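Local coordinates for BRO1 protein (Saccharomyces cerevisiae, PDB 1ZB1), which helps sort cargo proteins into multivesicular bodies and, as an adapter, recruits the DOA4 deubiquitinase to endosomes, at residues Glu51-Ala59 and Gln71-Leu79. Sequence-based numbering, arbitrary orientation.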
loop_
_atom_site.group_PDB
_atom_site.type_symbol
_atom_site.label_atom_id
_atom_site.label_comp_id
_atom_site.label_asym_id
_atom_site.label_seq_id
_atom_site.Cartn_x
_atom_site.Cartn_y
_atom_site.Cartn_z
ATOM N N GLU A 51 28.340 -5.478 -14.210
ATOM C CA GLU A 51 27.599 -4.442 -13.495
ATOM C C GLU A 51 26.151 -4.877 -13.246
ATOM O O GLU A 51 25.589 -4.613 -12.182
ATOM C CB GLU A 51 27.643 -3.127 -14.282
ATOM C CG GLU A 51 28.858 -2.256 -13.935
ATOM C CD GLU A 51 29.227 -1.265 -15.026
ATOM O OE1 GLU A 51 28.314 -0.716 -15.680
ATOM O OE2 GLU A 51 30.438 -1.024 -15.222
ATOM N N LEU A 52 25.561 -5.546 -14.231
ATOM C CA LEU A 52 24.194 -6.042 -14.120
ATOM C C LEU A 52 24.089 -7.085 -13.010
ATOM O O LEU A 52 23.153 -7.058 -12.218
ATOM C CB LEU A 52 23.749 -6.679 -15.435
ATOM C CG LEU A 52 22.470 -7.529 -15.367
ATOM C CD1 LEU A 52 21.241 -6.619 -15.195
ATOM C CD2 LEU A 52 22.342 -8.350 -16.643
ATOM N N ASP A 53 25.038 -8.018 -12.972
ATOM C CA ASP A 53 25.028 -9.063 -11.952
ATOM C C ASP A 53 25.091 -8.416 -10.568
ATOM O O ASP A 53 24.440 -8.863 -9.620
ATOM C CB ASP A 53 26.222 -10.002 -12.145
ATOM C CG ASP A 53 26.164 -11.216 -11.238
ATOM O OD1 ASP A 53 25.241 -12.042 -11.408
ATOM O OD2 ASP A 53 27.037 -11.344 -10.354
ATOM N N HIS A 54 25.883 -7.358 -10.464
ATOM C CA HIS A 54 26.033 -6.640 -9.202
ATOM C C HIS A 54 24.739 -5.886 -8.847
ATOM O O HIS A 54 24.312 -5.862 -7.690
ATOM C CB HIS A 54 27.190 -5.645 -9.312
ATOM C CG HIS A 54 27.708 -5.176 -7.988
ATOM N ND1 HIS A 54 28.302 -3.945 -7.814
ATOM C CD2 HIS A 54 27.742 -5.786 -6.779
ATOM C CE1 HIS A 54 28.679 -3.815 -6.554
ATOM N NE2 HIS A 54 28.350 -4.917 -5.905
ATOM N N LEU A 55 24.120 -5.274 -9.854
ATOM C CA LEU A 55 22.885 -4.521 -9.652
ATOM C C LEU A 55 21.796 -5.402 -9.039
ATOM O O LEU A 55 21.132 -4.991 -8.088
ATOM C CB LEU A 55 22.399 -3.938 -10.983
ATOM C CG LEU A 55 21.031 -3.252 -10.981
ATOM C CD1 LEU A 55 21.055 -2.041 -10.047
ATOM C CD2 LEU A 55 20.665 -2.827 -12.412
ATOM N N ARG A 56 21.620 -6.613 -9.567
ATOM C CA ARG A 56 20.596 -7.513 -9.030
ATOM C C ARG A 56 20.911 -7.884 -7.588
ATOM O O ARG A 56 20.012 -7.983 -6.749
ATOM C CB ARG A 56 20.478 -8.795 -9.867
ATOM C CG ARG A 56 19.367 -9.758 -9.361
ATOM C CD ARG A 56 19.264 -11.032 -10.218
ATOM N NE ARG A 56 17.995 -11.739 -10.035
ATOM C CZ ARG A 56 17.700 -12.538 -9.012
ATOM N NH1 ARG A 56 18.584 -12.757 -8.045
ATOM N NH2 ARG A 56 16.508 -13.119 -8.953
ATOM N N ASN A 57 22.185 -8.099 -7.281
ATOM C CA ASN A 57 22.521 -8.433 -5.908
ATOM C C ASN A 57 22.191 -7.245 -5.007
ATOM O O ASN A 57 21.672 -7.424 -3.901
ATOM C CB ASN A 57 23.998 -8.834 -5.788
ATOM C CG ASN A 57 24.263 -10.222 -6.345
ATOM O OD1 ASN A 57 23.484 -11.144 -6.117
ATOM N ND2 ASN A 57 25.367 -10.379 -7.063
ATOM N N ASN A 58 22.451 -6.027 -5.483
ATOM C CA ASN A 58 22.153 -4.841 -4.669
ATOM C C ASN A 58 20.660 -4.530 -4.529
ATOM O O ASN A 58 20.255 -3.802 -3.626
ATOM C CB ASN A 58 22.894 -3.610 -5.206
ATOM C CG ASN A 58 24.394 -3.687 -4.961
ATOM O OD1 ASN A 58 24.843 -4.376 -4.040
ATOM N ND2 ASN A 58 25.173 -2.968 -5.767
ATOM N N ALA A 59 19.836 -5.085 -5.414
ATOM C CA ALA A 59 18.394 -4.859 -5.330
ATOM C C ALA A 59 17.814 -5.834 -4.308
ATOM O O ALA A 59 16.629 -5.776 -3.963
ATOM C CB ALA A 59 17.748 -5.093 -6.688
ATOM N N GLN A 71 17.869 0.734 -6.630
ATOM C CA GLN A 71 18.448 -0.436 -7.303
ATOM C C GLN A 71 17.366 -1.259 -7.997
ATOM O O GLN A 71 17.554 -1.741 -9.116
ATOM C CB GLN A 71 19.195 -1.337 -6.307
ATOM C CG GLN A 71 20.191 -0.620 -5.403
ATOM C CD GLN A 71 21.114 0.327 -6.148
ATOM O OE1 GLN A 71 21.261 1.486 -5.761
ATOM N NE2 GLN A 71 21.748 -0.157 -7.209
ATOM N N ASN A 72 16.235 -1.430 -7.321
ATOM C CA ASN A 72 15.127 -2.198 -7.885
ATOM C C ASN A 72 14.473 -1.527 -9.092
ATOM O O ASN A 72 14.128 -2.205 -10.059
ATOM C CB ASN A 72 14.090 -2.480 -6.800
ATOM C CG ASN A 72 14.459 -3.684 -5.953
ATOM O OD1 ASN A 72 14.169 -4.826 -6.325
ATOM N ND2 ASN A 72 15.124 -3.439 -4.818
ATOM N N LEU A 73 14.297 -0.206 -9.040
ATOM C CA LEU A 73 13.701 0.517 -10.167
ATOM C C LEU A 73 14.629 0.412 -11.380
ATOM O O LEU A 73 14.167 0.248 -12.510
ATOM C CB LEU A 73 13.485 1.999 -9.832
ATOM C CG LEU A 73 12.201 2.573 -9.218
ATOM C CD1 LEU A 73 11.039 1.626 -9.390
ATOM C CD2 LEU A 73 12.436 2.905 -7.756
ATOM N N LYS A 74 15.937 0.514 -11.148
ATOM C CA LYS A 74 16.904 0.406 -12.238
ATOM C C LYS A 74 16.938 -1.016 -12.802
ATOM O O LYS A 74 17.028 -1.218 -14.024
ATOM C CB LYS A 74 18.304 0.816 -11.756
ATOM C CG LYS A 74 18.412 2.313 -11.469
ATOM C CD LYS A 74 19.826 2.740 -11.082
ATOM C CE LYS A 74 19.907 4.269 -10.987
ATOM N NZ LYS A 74 21.230 4.769 -10.517
ATOM N N TYR A 75 16.860 -2.004 -11.919
ATOM C CA TYR A 75 16.868 -3.390 -12.378
ATOM C C TYR A 75 15.577 -3.691 -13.152
ATOM O O TYR A 75 15.614 -4.401 -14.153
ATOM C CB TYR A 75 17.025 -4.361 -11.196
ATOM C CG TYR A 75 17.174 -5.812 -11.623
ATOM C CD1 TYR A 75 18.173 -6.193 -12.519
ATOM C CD2 TYR A 75 16.288 -6.794 -11.165
ATOM C CE1 TYR A 75 18.284 -7.514 -12.961
ATOM C CE2 TYR A 75 16.397 -8.126 -11.598
ATOM C CZ TYR A 75 17.393 -8.471 -12.497
ATOM O OH TYR A 75 17.488 -9.759 -12.971
ATOM N N TYR A 76 14.441 -3.161 -12.698
ATOM C CA TYR A 76 13.180 -3.397 -13.414
ATOM C C TYR A 76 13.304 -2.791 -14.814
ATOM O O TYR A 76 12.881 -3.401 -15.807
ATOM C CB TYR A 76 11.985 -2.755 -12.690
ATOM C CG TYR A 76 10.628 -3.212 -13.227
ATOM C CD1 TYR A 76 9.949 -4.281 -12.642
ATOM C CD2 TYR A 76 10.049 -2.600 -14.341
ATOM C CE1 TYR A 76 8.723 -4.735 -13.149
ATOM C CE2 TYR A 76 8.824 -3.045 -14.866
ATOM C CZ TYR A 76 8.167 -4.112 -14.264
ATOM O OH TYR A 76 6.955 -4.552 -14.765
ATOM N N SER A 77 13.895 -1.599 -14.899
ATOM C CA SER A 77 14.070 -0.945 -16.196
ATOM C C SER A 77 14.839 -1.860 -17.138
ATOM O O SER A 77 14.480 -1.996 -18.306
ATOM C CB SER A 77 14.815 0.391 -16.058
ATOM O OG SER A 77 14.020 1.346 -15.374
ATOM N N PHE A 78 15.895 -2.487 -16.630
ATOM C CA PHE A 78 16.700 -3.401 -17.438
ATOM C C PHE A 78 15.806 -4.504 -17.990
ATOM O O PHE A 78 15.876 -4.853 -19.169
ATOM C CB PHE A 78 17.801 -4.050 -16.595
ATOM C CG PHE A 78 18.477 -5.204 -17.287
ATOM C CD1 PHE A 78 19.483 -4.981 -18.220
ATOM C CD2 PHE A 78 18.049 -6.512 -17.063
ATOM C CE1 PHE A 78 20.058 -6.044 -18.926
ATOM C CE2 PHE A 78 18.618 -7.576 -17.765
ATOM C CZ PHE A 78 19.622 -7.340 -18.699
ATOM N N LEU A 79 14.982 -5.060 -17.107
ATOM C CA LEU A 79 14.056 -6.140 -17.453
ATOM C C LEU A 79 13.000 -5.718 -18.464
ATOM O O LEU A 79 12.662 -6.484 -19.370
ATOM C CB LEU A 79 13.338 -6.630 -16.194
ATOM C CG LEU A 79 13.784 -7.844 -15.377
ATOM C CD1 LEU A 79 15.186 -8.317 -15.727
ATOM C CD2 LEU A 79 13.650 -7.481 -13.919
#
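Leu-52 sets its CD1 methyl almost squarely over the ring of Phe-78, 3.6 Å from the centroid and 6° off the ring normal, a CH-pi contact, while its CD2 lies nearest CZ. Leu-52 CD1 also meets the edge of the Tyr-75 ring, 3.8 Å from Tyr-75 CE1, so one methyl fills the notch between two aromatic rings. Tyr-75 in turn is the main bump of 71-79: its CG, trans to the main-chain N (chi1 -175°), carries the ring toward 51-59, where CB and CG of Arg-56 lie over one ring face and CD of Arg-56 comes within 3.5 Å of Tyr-75 OH. Beyond the ring, Tyr-75 OH hydrogen-bonds to Glu-121 OE2 of helix 118-139, and Arg-56 NE forms a salt bridge with the same oxygen. Leu-55 drops its two methyls into the hollow lined by Gln-71, Lys-74 and Tyr-75, CD2 lying 3.8 Å from Tyr-75 CA. Farther along, Ala-59 brings the backbones close, and its carbonyl O accepts a 2.9 Å hydrogen bond from Asn-72 ND2, in the carbonyl plane on a lone pair. The axes of 51-58 and 71-79 approach to 8.9 Å, their directions 132° apart: a splayed, largely buried helical hairpin of consecutive helices 46-58 and 65-86 in the Bro1 domain.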